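PDB 4Q63: PilZ domain-containing protein from Legionella pneumophila subsp. pneumophila, which is of unknown function but, as a PilZ-domain protein, probably binds the bacterial second messenger cyclic di-GMP. Local coordinates for residues 12-15 and 16-20; 80-83 and 84-87. All coordinates share one frame; numbering follows the deposited sequence.

Contact 1 of 2, residues 12-15 and 16-20; sequences LKNH and GEINA. With EDO (1,2-ethanediol), chain I.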
ATOM      1  N   LEU A  12       0.458  -4.349   8.605  1.00 61.52           N
ATOM      2  CA  LEU A  12      -0.487  -5.440   8.401  1.00 59.37           C
ATOM      3  C   LEU A  12      -0.085  -6.302   7.210  1.00 56.48           C
ATOM      4  O   LEU A  12       0.226  -5.792   6.132  1.00 55.74           O
ATOM      5  CB  LEU A  12      -1.900  -4.900   8.190  1.00 53.25           C
ATOM      6  CG  LEU A  12      -2.722  -4.485   9.414  1.00 59.74           C
ATOM      7  CD1 LEU A  12      -4.150  -4.130   8.994  1.00 61.73           C
ATOM      8  CD2 LEU A  12      -2.731  -5.584  10.467  1.00 65.24           C
ATOM      9  N   LYS A  13      -0.088  -7.610   7.410  1.00 50.55           N
ATOM     10  CA  LYS A  13       0.138  -8.553   6.326  1.00 52.65           C
ATOM     11  C   LYS A  13      -1.136  -8.610   5.486  1.00 51.61           C
ATOM     12  O   LYS A  13      -2.239  -8.498   6.020  1.00 53.26           O
ATOM     13  CB  LYS A  13       0.477  -9.933   6.893  1.00 61.43           C
ATOM     14  CG  LYS A  13       1.406 -10.744   6.021  1.00 67.37           C
ATOM     15  CD  LYS A  13       2.795 -10.120   5.971  1.00 70.76           C
ATOM     16  CE  LYS A  13       3.594 -10.470   7.217  1.00 80.73           C
ATOM     17  NZ  LYS A  13       4.952  -9.857   7.199  1.00 81.14           N
ATOM     18  N   ASN A  14      -0.997  -8.756   4.173  1.00 48.63           N
ATOM     19  CA  ASN A  14      -2.168  -8.820   3.302  1.00 48.14           C
ATOM     20  C   ASN A  14      -2.782 -10.219   3.272  1.00 53.04           C
ATOM     21  O   ASN A  14      -2.123 -11.187   2.890  1.00 51.69           O
ATOM     22  CB  ASN A  14      -1.800  -8.371   1.888  1.00 46.73           C
ATOM     23  CG  ASN A  14      -3.011  -8.224   0.989  1.00 43.70           C
ATOM     24  OD1 ASN A  14      -4.154  -8.332   1.435  1.00 46.87           O
ATOM     25  ND2 ASN A  14      -2.765  -7.973  -0.290  1.00 41.18           N
ATOM     26  N   HIS A  15      -4.038 -10.330   3.698  1.00 54.02           N
ATOM     27  CA  HIS A  15      -4.742 -11.608   3.626  1.00 60.19           C
ATOM     28  C   HIS A  15      -5.741 -11.593   2.476  1.00 60.73           C
ATOM     29  O   HIS A  15      -6.658 -12.410   2.435  1.00 67.01           O
ATOM     30  CB  HIS A  15      -5.451 -11.926   4.944  1.00 63.07           C
ATOM     31  CG  HIS A  15      -4.515 -12.244   6.069  1.00 72.82           C
ATOM     32  ND1 HIS A  15      -4.857 -12.077   7.393  1.00 75.82           N
ATOM     33  CD2 HIS A  15      -3.247 -12.719   6.066  1.00 74.78           C
ATOM     34  CE1 HIS A  15      -3.842 -12.434   8.158  1.00 80.25           C
ATOM     35  NE2 HIS A  15      -2.851 -12.824   7.377  1.00 80.50           N
ATOM     36  N   GLY A  16      -5.561 -10.649   1.555  1.00 57.00           N
ATOM     37  CA  GLY A  16      -6.407 -10.548   0.378  1.00 55.25           C
ATOM     38  C   GLY A  16      -7.547  -9.557   0.496  1.00 57.60           C
ATOM     39  O   GLY A  16      -8.441  -9.525  -0.351  1.00 62.44           O
ATOM     40  N   GLU A  17      -7.542  -8.750   1.550  1.00 53.79           N
ATOM     41  CA  GLU A  17      -8.512  -7.672   1.622  1.00 54.58           C
ATOM     42  C   GLU A  17      -7.950  -6.485   0.850  1.00 50.14           C
ATOM     43  O   GLU A  17      -8.664  -5.527   0.569  1.00 49.34           O
ATOM     44  CB  GLU A  17      -8.794  -7.251   3.066  1.00 53.29           C
ATOM     45  CG  GLU A  17      -9.022  -8.393   4.033  1.00 59.96           C
ATOM     46  CD  GLU A  17      -7.744  -8.769   4.786  1.00 57.36           C
ATOM     47  OE1 GLU A  17      -6.693  -8.920   4.136  1.00 45.20           O
ATOM     48  OE2 GLU A  17      -7.799  -8.898   6.026  1.00 56.95           O
ATOM     49  N   ILE A  18      -6.668  -6.551   0.515  1.00 46.74           N
ATOM     50  CA  ILE A  18      -5.982  -5.394  -0.053  1.00 43.04           C
ATOM     51  C   ILE A  18      -5.547  -5.599  -1.494  1.00 43.91           C
ATOM     52  O   ILE A  18      -4.778  -6.498  -1.806  1.00 49.37           O
ATOM     53  CB  ILE A  18      -4.753  -4.999   0.772  1.00 46.21           C
ATOM     54  CG1 ILE A  18      -5.167  -4.735   2.223  1.00 51.02           C
ATOM     55  CG2 ILE A  18      -4.109  -3.747   0.171  1.00 42.78           C
ATOM     56  CD1 ILE A  18      -4.112  -5.066   3.231  1.00 52.75           C
ATOM     57  N   ASN A  19      -6.054  -4.750  -2.371  1.00 41.65           N
ATOM     58  CA  ASN A  19      -5.649  -4.759  -3.765  1.00 42.91           C
ATOM     59  C   ASN A  19      -5.074  -3.402  -4.111  1.00 42.49           C
ATOM     60  O   ASN A  19      -5.520  -2.374  -3.600  1.00 42.51           O
ATOM     61  CB  ASN A  19      -6.851  -5.058  -4.662  1.00 45.06           C
ATOM     62  CG  ASN A  19      -7.529  -6.355  -4.298  1.00 58.36           C
ATOM     63  OD1 ASN A  19      -8.596  -6.364  -3.676  1.00 65.32           O
ATOM     64  ND2 ASN A  19      -6.908  -7.466  -4.671  1.00 63.25           N
ATOM     65  N   ALA A  20      -4.075  -3.402  -4.976  1.00 38.84           N
ATOM     66  CA  ALA A  20      -3.428  -2.171  -5.357  1.00 36.15           C
ATOM     67  C   ALA A  20      -3.172  -2.190  -6.854  1.00 39.21           C
ATOM     68  O   ALA A  20      -3.061  -3.255  -7.464  1.00 43.12           O
ATOM     69  CB  ALA A  20      -2.121  -2.003  -4.586  1.00 38.95           C
TER
HETATM   70  C1  EDO I 208      -6.834  -2.465  -8.171  1.00 72.20           C
HETATM   71  O1  EDO I 208      -7.769  -2.940  -9.148  1.00 76.19           O
HETATM   72  C2  EDO I 208      -7.508  -1.439  -7.275  1.00 69.83           C
HETATM   73  O2  EDO I 208      -6.509  -0.750  -6.520  1.00 66.09           O
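The side-chain amide of Asn14 meets both backbone polar atoms of Ile18: ND2 donates to Ile18 O at 2.9 Å, and OD1 accepts from Ile18 N at 3.2 Å. OD1 also takes the N-H of Gly16 at 2.7 Å, the bond that defines an Asx turn. The two donors reach the oxygen from opposite faces of the amide plane, Gly16 N well above it at 55° and Ile18 N less steeply inclined. With CG anti to the backbone N (chi1 -172°), the amide is carried to Gly16 N and to the N and O of Ile18. Its ND2 has a second acceptor in Ile29 O of strand 25-33, which helps fix the rotation of the group. Glu17 folds back at chi2 (96°), bringing OE1 to His15 N at 3.0 Å in a weak, bent bond, while OE2 forms the stronger link, a salt bridge with Arg99 of helix 82-100. Farther out, Ile18 supplies the packing: its CB lies 3.5 Å from Asn14 OD1, and CD1 also comes against that oxygen. The buried Ile18 side chain also touches Ile32, Ile56 and Leu95. Gly16, at positive phi, lets the chain turn where a CB would collide with His15 O. At the strand side an ethanediol, probably from the crystallisation liquor, makes a long, weak bond to Asn19 O. In effect one amide probably takes the place of a strand neighbour, satisfying backbone groups across an excursion that interrupts pairing with strand 25-33, while Glu17 connects the bend to the C-terminal helix.

Contact 2 of 2, residues 80-83 and 84-87; sequences TKED and ETNK
Thr85 packs back onto the first turn of helix 82-100. Its N-H meets Lys81 O at 2.9 Å, and its hydroxyl OG1 donates to Glu82 O at 2.8 Å. With OG1 set between the backbone N and the carbonyl carbon (chi1 63°), the hydroxyl turns back along the helix and CG2 rests 3.3 Å from Lys81 O. Glu82 O is gripped twice, since Asn86 N also donates to it at 2.9 Å; Lys87 N continues the pattern to Asp83 O at 3.3 Å. Lys81 is the N-cap. Its CB and CG lie alongside the extended Glu84 side chain, CB 3.5 Å from OE1, and a water bridges Lys81 N to that same oxygen. OE1 also accepts from Cys64 N of strand 59-71, anchoring the carboxylate. The solvent side is looser. Asp83 OD1 reaches only the next backbone N, that of Glu84, in a weak bond (N-H...O angle 118°), and Glu82 is exposed, its CB set away from 84-87. Acidic groups at a helix N terminus, here Asp83 and Glu84, would probably be favoured by the helix dipole, although these two may repel each other mildly.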
ATOM      1  N   THR A  80       3.991   9.595   0.937  1.00 23.98           N
ATOM      2  CA  THR A  80       4.600  10.864   1.268  1.00 29.63           C
ATOM      3  C   THR A  80       3.698  11.964   1.807  1.00 35.86           C
ATOM      4  O   THR A  80       4.204  12.966   2.324  1.00 38.77           O
ATOM      5  CB  THR A  80       5.365  11.402   0.054  1.00 34.93           C
ATOM      6  OG1 THR A  80       4.501  11.378  -1.088  1.00 37.99           O
ATOM      7  CG2 THR A  80       6.576  10.507  -0.226  1.00 33.85           C
ATOM      8  N   LYS A  81       2.378  11.814   1.687  1.00 40.25           N
ATOM      9  CA  LYS A  81       1.484  12.903   2.098  1.00 43.56           C
ATOM     10  C   LYS A  81       0.804  12.603   3.425  1.00 43.84           C
ATOM     11  O   LYS A  81       0.047  11.628   3.549  1.00 38.52           O
ATOM     12  CB  LYS A  81       0.439  13.211   1.018  1.00 43.36           C
ATOM     13  CG  LYS A  81       1.052  13.405  -0.360  1.00 53.36           C
ATOM     14  CD  LYS A  81       1.980  14.627  -0.383  1.00 63.27           C
ATOM     15  CE  LYS A  81       2.748  14.739  -1.697  1.00 62.57           C
ATOM     16  NZ  LYS A  81       1.898  14.494  -2.885  1.00 31.55           N
ATOM     17  N   GLU A  82       1.064  13.464   4.402  1.00 43.92           N
ATOM     18  CA  GLU A  82       0.544  13.274   5.747  1.00 49.22           C
ATOM     19  C   GLU A  82      -0.975  13.127   5.778  1.00 46.09           C
ATOM     20  O   GLU A  82      -1.488  12.226   6.436  1.00 43.26           O
ATOM     21  CB  GLU A  82       0.994  14.402   6.681  0.70 56.26           C
ATOM     22  CG  GLU A  82       0.908  14.030   8.154  0.93 61.29           C
ATOM     23  CD  GLU A  82       1.705  14.970   9.037  0.39 70.28           C
ATOM     24  OE1 GLU A  82       1.261  16.122   9.227  0.81 73.77           O
ATOM     25  OE2 GLU A  82       2.780  14.556   9.533  0.79 74.89           O
ATOM     26  N   ASP A  83      -1.690  13.986   5.058  1.00 46.29           N
ATOM     27  CA  ASP A  83      -3.152  13.936   5.088  1.00 51.59           C
ATOM     28  C   ASP A  83      -3.699  12.637   4.478  1.00 50.59           C
ATOM     29  O   ASP A  83      -4.700  12.096   4.948  1.00 52.94           O
ATOM     30  CB  ASP A  83      -3.766  15.178   4.430  0.92 55.64           C
ATOM     31  CG  ASP A  83      -3.624  15.177   2.920  0.46 51.20           C
ATOM     32  OD1 ASP A  83      -2.631  14.624   2.381  0.57 45.87           O
ATOM     33  OD2 ASP A  83      -4.530  15.737   2.277  0.46 52.03           O
ATOM     34  N   GLU A  84      -3.027  12.129   3.449  1.00 39.05           N
ATOM     35  CA  GLU A  84      -3.386  10.832   2.876  1.00 41.35           C
ATOM     36  C   GLU A  84      -3.013   9.656   3.799  1.00 37.51           C
ATOM     37  O   GLU A  84      -3.730   8.657   3.842  1.00 40.31           O
ATOM     38  CB  GLU A  84      -2.714  10.641   1.516  1.00 43.05           C
ATOM     39  CG  GLU A  84      -3.094  11.713   0.500  1.00 42.41           C
ATOM     40  CD  GLU A  84      -2.206  11.675  -0.726  1.00 40.69           C
ATOM     41  OE1 GLU A  84      -1.330  10.805  -0.837  1.00 30.34           O
ATOM     42  OE2 GLU A  84      -2.355  12.542  -1.588  1.00 42.05           O
ATOM     43  N   THR A  85      -1.910   9.763   4.533  1.00 36.72           N
ATOM     44  CA  THR A  85      -1.539   8.692   5.464  1.00 40.39           C
ATOM     45  C   THR A  85      -2.465   8.666   6.686  1.00 46.00           C
ATOM     46  O   THR A  85      -2.706   7.606   7.282  1.00 44.53           O
ATOM     47  CB  THR A  85      -0.073   8.770   5.919  1.00 41.28           C
ATOM     48  OG1 THR A  85       0.166   9.989   6.646  1.00 44.24           O
ATOM     49  CG2 THR A  85       0.880   8.674   4.707  1.00 43.75           C
ATOM     50  N   ASN A  86      -2.979   9.833   7.059  1.00 49.14           N
ATOM     51  CA  ASN A  86      -3.999   9.916   8.108  1.00 49.95           C
ATOM     52  C   ASN A  86      -5.271   9.181   7.719  1.00 46.11           C
ATOM     53  O   ASN A  86      -5.829   8.439   8.519  1.00 53.31           O
ATOM     54  CB  ASN A  86      -4.319  11.368   8.475  1.00 56.43           C
ATOM     55  CG  ASN A  86      -3.196  12.039   9.249  1.00 62.86           C
ATOM     56  OD1 ASN A  86      -2.337  11.377   9.829  1.00 58.10           O
ATOM     57  ND2 ASN A  86      -3.211  13.368   9.273  1.00 73.07           N
ATOM     58  N   LYS A  87      -5.732   9.374   6.489  1.00 44.81           N
ATOM     59  CA  LYS A  87      -6.906   8.647   6.013  1.00 45.73           C
ATOM     60  C   LYS A  87      -6.670   7.133   6.011  1.00 41.56           C
ATOM     61  O   LYS A  87      -7.515   6.352   6.462  1.00 40.69           O
ATOM     62  CB  LYS A  87      -7.310   9.104   4.608  1.00 50.48           C
ATOM     63  CG  LYS A  87      -8.189  10.339   4.551  0.54 62.27           C
ATOM     64  CD  LYS A  87      -8.794  10.499   3.154  0.80 69.62           C
ATOM     65  CE  LYS A  87      -9.509   9.219   2.719  0.86 73.18           C
ATOM     66  NZ  LYS A  87      -9.243   8.868   1.293  1.00 72.00           N
TER
HETATM   67  O   HOH W   1       0.811   9.716   0.518  1.00 30.94           O

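Both contacts are local and lie in series, contact 1 at the start of the strand-rich part of the chain and contact 2 just after its last strand. From the N terminus, contact 1 closes the bend between strands 12-13 and 18-22, both of which pair antiparallel with strand 25-33. The chain then runs through strands 25-33, 36-40, 49-56, 59-71 and 74-79 before contact 2 forms the turn that starts helix 82-100. They neither nest nor cross; their centres are about 19 Å apart, on opposite sides of the chain's centre. Helix 82-100 joins them: residues 84-87 belong to its first turns, and Leu95 and Arg99 near its far end meet residues of contact 1.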